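Local coordinates for protein tRNA threonylcarbamoyladenosine dehydratase (Escherichia coli, PDB 4D79) that catalyses the ATP-dependent dehydration of threonylcarbamoyladenosine at position 37 of tRNAs to its cyclic form, and can accept sulfur from the desulfurase CsdA in vitro, at residues L27-G39 with L49-D61. Sequence-based numbering, arbitrary orientation.
With ATP (adenosine-5'-triphosphate), chain K.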
loop_
_atom_site.group_PDB
_atom_site.type_symbol
_atom_site.label_atom_id
_atom_site.label_comp_id
_atom_site.label_asym_id
_atom_site.label_seq_id
_atom_site.Cartn_x
_atom_site.Cartn_y
_atom_site.Cartn_z
ATOM N N LEU B 27 -19.839 8.353 -9.465
ATOM C CA LEU B 27 -19.846 8.826 -8.079
ATOM C C LEU B 27 -18.461 9.298 -7.662
ATOM O O LEU B 27 -18.318 10.342 -7.021
ATOM C CB LEU B 27 -20.314 7.707 -7.141
ATOM C CG LEU B 27 -20.398 8.025 -5.646
ATOM C CD1 LEU B 27 -21.545 9.015 -5.364
ATOM C CD2 LEU B 27 -20.588 6.732 -4.867
ATOM N N PHE B 28 -17.431 8.491 -7.971
ATOM C CA PHE B 28 -16.063 8.853 -7.646
ATOM C C PHE B 28 -15.630 10.109 -8.399
ATOM O O PHE B 28 -14.967 11.000 -7.825
ATOM C CB PHE B 28 -15.093 7.690 -7.947
ATOM C CG PHE B 28 -15.367 6.399 -7.177
ATOM C CD1 PHE B 28 -16.209 6.362 -6.081
ATOM C CD2 PHE B 28 -14.742 5.197 -7.572
ATOM C CE1 PHE B 28 -16.431 5.154 -5.391
ATOM C CE2 PHE B 28 -14.972 4.007 -6.876
ATOM C CZ PHE B 28 -15.816 3.994 -5.791
ATOM N N ALA B 29 -15.961 10.198 -9.686
ATOM C CA ALA B 29 -15.542 11.368 -10.458
ATOM C C ALA B 29 -16.162 12.657 -9.907
ATOM O O ALA B 29 -15.555 13.731 -9.980
ATOM C CB ALA B 29 -15.904 11.189 -11.930
ATOM N N ASP B 30 -17.356 12.560 -9.354
ATOM C CA ASP B 30 -18.098 13.689 -8.805
ATOM C C ASP B 30 -17.708 13.993 -7.364
ATOM O O ASP B 30 -18.169 15.004 -6.805
ATOM C CB ASP B 30 -19.595 13.388 -8.824
ATOM C CG ASP B 30 -20.196 13.418 -10.193
ATOM O OD1 ASP B 30 -19.603 14.048 -11.061
ATOM O OD2 ASP B 30 -21.322 12.910 -10.372
ATOM N N ALA B 31 -16.875 13.153 -6.755
ATOM C CA ALA B 31 -16.570 13.289 -5.334
ATOM C C ALA B 31 -15.441 14.273 -5.114
ATOM O O ALA B 31 -14.583 14.484 -5.970
ATOM C CB ALA B 31 -16.205 11.945 -4.713
ATOM N N HIS B 32 -15.452 14.882 -3.945
ATOM C CA HIS B 32 -14.376 15.761 -3.517
ATOM C C HIS B 32 -13.956 15.258 -2.145
ATOM O O HIS B 32 -14.724 15.376 -1.182
ATOM C CB HIS B 32 -14.822 17.235 -3.474
ATOM C CG HIS B 32 -13.681 18.185 -3.264
ATOM N ND1 HIS B 32 -13.828 19.561 -3.270
ATOM C CD2 HIS B 32 -12.365 17.946 -3.028
ATOM C CE1 HIS B 32 -12.648 20.125 -3.060
ATOM N NE2 HIS B 32 -11.739 19.164 -2.920
ATOM N N ILE B 33 -12.751 14.691 -2.053
ATOM C CA ILE B 33 -12.262 14.109 -0.807
ATOM C C ILE B 33 -11.047 14.887 -0.323
ATOM O O ILE B 33 -10.196 15.306 -1.112
ATOM C CB ILE B 33 -11.974 12.604 -0.977
ATOM C CG1 ILE B 33 -13.314 11.907 -1.230
ATOM C CG2 ILE B 33 -11.251 12.030 0.266
ATOM C CD1 ILE B 33 -13.247 10.427 -1.407
ATOM N N CYS B 34 -11.027 15.140 0.977
ATOM C CA CYS B 34 -9.980 15.896 1.637
ATOM C C CYS B 34 -9.102 14.925 2.404
ATOM O O CYS B 34 -9.612 14.117 3.187
ATOM C CB CYS B 34 -10.611 16.932 2.580
ATOM S SG CYS B 34 -9.430 17.997 3.393
ATOM N N VAL B 35 -7.795 14.998 2.177
ATOM C CA VAL B 35 -6.809 14.247 2.961
ATOM C C VAL B 35 -6.063 15.250 3.821
ATOM O O VAL B 35 -5.470 16.211 3.311
ATOM C CB VAL B 35 -5.847 13.438 2.083
ATOM C CG1 VAL B 35 -4.943 12.613 2.943
ATOM C CG2 VAL B 35 -6.651 12.572 1.137
ATOM N N VAL B 36 -6.138 15.062 5.127
ATOM C CA VAL B 36 -5.486 15.962 6.072
ATOM C C VAL B 36 -4.271 15.228 6.613
ATOM O O VAL B 36 -4.398 14.217 7.317
ATOM C CB VAL B 36 -6.402 16.418 7.217
ATOM C CG1 VAL B 36 -5.702 17.495 8.025
ATOM C CG2 VAL B 36 -7.723 16.945 6.723
ATOM N N GLY B 37 -3.100 15.760 6.314
ATOM C CA GLY B 37 -1.862 15.091 6.676
ATOM C C GLY B 37 -1.359 14.204 5.547
ATOM O O GLY B 37 -1.925 13.147 5.286
ATOM N N ILE B 38 -0.290 14.625 4.879
ATOM C CA ILE B 38 0.230 13.939 3.699
ATOM C C ILE B 38 1.538 13.233 4.086
ATOM O O ILE B 38 2.581 13.380 3.429
ATOM C CB ILE B 38 0.397 14.949 2.542
ATOM C CG1 ILE B 38 -0.886 15.766 2.351
ATOM C CG2 ILE B 38 0.739 14.254 1.233
ATOM C CD1 ILE B 38 -2.122 14.918 2.163
ATOM N N GLY B 39 1.471 12.390 5.109
ATOM C CA GLY B 39 2.663 11.708 5.587
ATOM C C GLY B 39 2.657 10.211 5.343
ATOM O O GLY B 39 2.295 9.730 4.255
ATOM N N LEU B 49 -6.653 7.519 -3.825
ATOM C CA LEU B 49 -7.808 8.286 -4.315
ATOM C C LEU B 49 -7.629 8.674 -5.781
ATOM O O LEU B 49 -8.545 8.540 -6.591
ATOM C CB LEU B 49 -7.994 9.532 -3.478
ATOM C CG LEU B 49 -8.404 9.330 -2.043
ATOM C CD1 LEU B 49 -8.233 10.662 -1.308
ATOM C CD2 LEU B 49 -9.794 8.808 -1.923
ATOM N N ALA B 50 -6.454 9.187 -6.123
ATOM C CA ALA B 50 -6.181 9.560 -7.491
ATOM C C ALA B 50 -6.310 8.362 -8.437
ATOM O O ALA B 50 -6.885 8.481 -9.537
ATOM C CB ALA B 50 -4.789 10.187 -7.571
ATOM N N ARG B 51 -5.792 7.200 -8.021
ATOM C CA ARG B 51 -5.775 6.018 -8.859
ATOM C C ARG B 51 -7.107 5.289 -8.876
ATOM O O ARG B 51 -7.256 4.321 -9.620
ATOM C CB ARG B 51 -4.663 5.060 -8.421
ATOM C CG ARG B 51 -3.258 5.627 -8.678
ATOM C CD ARG B 51 -2.184 4.538 -8.709
ATOM N NE ARG B 51 -0.893 5.160 -8.933
ATOM C CZ ARG B 51 -0.438 5.567 -10.107
ATOM N NH1 ARG B 51 -1.138 5.379 -11.206
ATOM N NH2 ARG B 51 0.737 6.163 -10.180
ATOM N N THR B 52 -8.085 5.736 -8.105
ATOM C CA THR B 52 -9.422 5.171 -8.161
ATOM C C THR B 52 -10.427 6.158 -8.758
ATOM O O THR B 52 -11.636 6.001 -8.580
ATOM C CB THR B 52 -9.843 4.679 -6.777
ATOM O OG1 THR B 52 -8.747 3.980 -6.140
ATOM C CG2 THR B 52 -10.986 3.725 -6.848
ATOM N N GLY B 53 -9.951 7.157 -9.498
ATOM C CA GLY B 53 -10.851 8.003 -10.243
ATOM C C GLY B 53 -11.596 9.031 -9.424
ATOM O O GLY B 53 -12.639 9.488 -9.867
ATOM N N ILE B 54 -11.100 9.399 -8.241
ATOM C CA ILE B 54 -11.695 10.500 -7.472
ATOM C C ILE B 54 -11.446 11.820 -8.196
ATOM O O ILE B 54 -10.318 12.148 -8.565
ATOM C CB ILE B 54 -11.145 10.506 -6.037
ATOM C CG1 ILE B 54 -11.596 9.237 -5.301
ATOM C CG2 ILE B 54 -11.581 11.721 -5.304
ATOM C CD1 ILE B 54 -13.089 9.179 -4.983
ATOM N N GLY B 55 -12.516 12.591 -8.409
ATOM C CA GLY B 55 -12.441 13.710 -9.345
ATOM C C GLY B 55 -11.891 14.992 -8.785
ATOM O O GLY B 55 -11.401 15.832 -9.554
ATOM N N ALA B 56 -11.922 15.148 -7.468
ATOM C CA ALA B 56 -11.392 16.334 -6.815
ATOM C C ALA B 56 -10.793 15.895 -5.493
ATOM O O ALA B 56 -11.399 15.120 -4.744
ATOM C CB ALA B 56 -12.448 17.415 -6.568
ATOM N N ILE B 57 -9.595 16.366 -5.226
ATOM C CA ILE B 57 -8.875 15.998 -4.025
ATOM C C ILE B 57 -8.308 17.270 -3.429
ATOM O O ILE B 57 -7.670 18.057 -4.135
ATOM C CB ILE B 57 -7.747 14.975 -4.325
ATOM C CG1 ILE B 57 -8.352 13.674 -4.866
ATOM C CG2 ILE B 57 -6.919 14.695 -3.081
ATOM C CD1 ILE B 57 -7.310 12.713 -5.477
ATOM N N THR B 58 -8.510 17.462 -2.128
ATOM C CA THR B 58 -7.825 18.504 -1.379
ATOM C C THR B 58 -6.788 17.877 -0.445
ATOM O O THR B 58 -7.046 16.858 0.211
ATOM C CB THR B 58 -8.823 19.356 -0.580
ATOM O OG1 THR B 58 -9.705 20.038 -1.492
ATOM C CG2 THR B 58 -8.091 20.378 0.330
ATOM N N LEU B 59 -5.594 18.475 -0.416
ATOM C CA LEU B 59 -4.485 18.018 0.408
ATOM C C LEU B 59 -4.145 19.121 1.394
ATOM O O LEU B 59 -3.828 20.241 0.982
ATOM C CB LEU B 59 -3.252 17.698 -0.442
ATOM C CG LEU B 59 -3.452 16.743 -1.603
ATOM C CD1 LEU B 59 -2.155 16.516 -2.391
ATOM C CD2 LEU B 59 -4.024 15.433 -1.115
ATOM N N ILE B 60 -4.171 18.803 2.684
ATOM C CA ILE B 60 -3.874 19.793 3.726
ATOM C C ILE B 60 -2.653 19.336 4.516
ATOM O O ILE B 60 -2.711 18.344 5.247
ATOM C CB ILE B 60 -5.063 20.042 4.664
ATOM C CG1 ILE B 60 -6.316 20.307 3.845
ATOM C CG2 ILE B 60 -4.729 21.236 5.602
ATOM C CD1 ILE B 60 -7.515 20.818 4.648
ATOM N N ASP B 61 -1.572 20.107 4.411
ATOM C CA ASP B 61 -0.324 19.879 5.135
ATOM C C ASP B 61 0.547 21.109 4.908
ATOM O O ASP B 61 0.526 21.677 3.823
ATOM C CB ASP B 61 0.391 18.617 4.625
ATOM C CG ASP B 61 1.306 17.973 5.658
ATOM O OD1 ASP B 61 1.974 18.687 6.437
ATOM O OD2 ASP B 61 1.356 16.727 5.682
HETATM P PG ATP K . 8.459 13.621 11.090
HETATM O O1G ATP K . 9.722 12.888 11.475
HETATM O O2G ATP K . 8.654 14.704 10.056
HETATM O O3G ATP K . 7.585 13.992 12.265
HETATM P PB ATP K . 6.113 12.724 9.766
HETATM O O1B ATP K . 5.292 13.427 10.824
HETATM O O2B ATP K . 6.142 13.202 8.325
HETATM O O3B ATP K . 7.616 12.501 10.303
HETATM P PA ATP K . 4.132 10.723 9.689
HETATM O O1A ATP K . 3.696 10.648 11.149
HETATM O O2A ATP K . 4.124 9.466 8.861
HETATM O O3A ATP K . 5.664 11.187 9.716
HETATM O "O5'" ATP K . 3.336 11.902 8.901
HETATM C "C5'" ATP K . 2.322 12.737 9.495
HETATM C "C4'" ATP K . 1.841 13.913 8.633
HETATM O "O4'" ATP K . 0.659 14.578 9.182
HETATM C "C3'" ATP K . 2.902 14.998 8.492
HETATM O "O3'" ATP K . 3.199 15.280 7.115
HETATM C "C2'" ATP K . 2.282 16.212 9.158
HETATM O "O2'" ATP K . 2.723 17.431 8.581
HETATM C "C1'" ATP K . 0.785 16.011 8.983
HETATM N N9 ATP K . 0.017 16.921 9.891
HETATM C C8 ATP K . 0.261 17.015 11.223
HETATM N N7 ATP K . -0.548 17.919 11.834
HETATM C C5 ATP K . -1.329 18.432 10.880
HETATM C C6 ATP K . -2.410 19.425 10.883
HETATM N N6 ATP K . -2.740 20.021 12.031
HETATM N N1 ATP K . -3.018 19.737 9.736
HETATM C C2 ATP K . -2.653 19.150 8.573
HETATM N N3 ATP K . -1.669 18.227 8.494
HETATM C C4 ATP K . -0.970 17.807 9.596
#
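Ala-56 CB lies over one face of the His-32 imidazole, 3.8 Å from the ring centroid, a CH-pi contact, while Thr-58 OG1 meets NE2 at the ring edge, 2.6 Å away, in a hydrogen bond that either atom could donate. With CG anti to the backbone N (chi1 -170°), the imidazole runs along strand 56-60 and reaches from Ala-56 to Thr-58. Obliquely to the Phe-28 ring stand Thr-52 O and Ile-54 CD1. A third flat group, the Asp-61 carboxylate, is shared between protein and nucleotide: OD1 accepts a hydrogen bond from ATP O2' (2.6 Å) and OD2 one from O3' (2.7 Å). Ile-38 N also donates to OD2, on its anti side, nearly straight at 167°. An asparagine here would probably lose this two-oxygen grip, leaving one ribose hydroxyl without its acceptor. Asp-63 N also bonds OD1, steadying the carboxylate. Between these ends, strands 32-36 and 56-60 pair in parallel, Ile-33 and Val-35 each bonding through both N and O. Leu-49 CD1 presses tightly on Val-35 CG2 (3.5 Å) and also touches Ile-33 CG2, seating helix 42-51 on the sheet; a Schellman motif with Gly-53 as C-prime residue ends that helix. The strands and helix 42-51 form a beta-alpha-beta unit of the Rossmann-type fold, with strand 124-127 beside 32-36, strand 101-105 beside 56-60, and helices 7-20 and 242-266 packing on Phe-28.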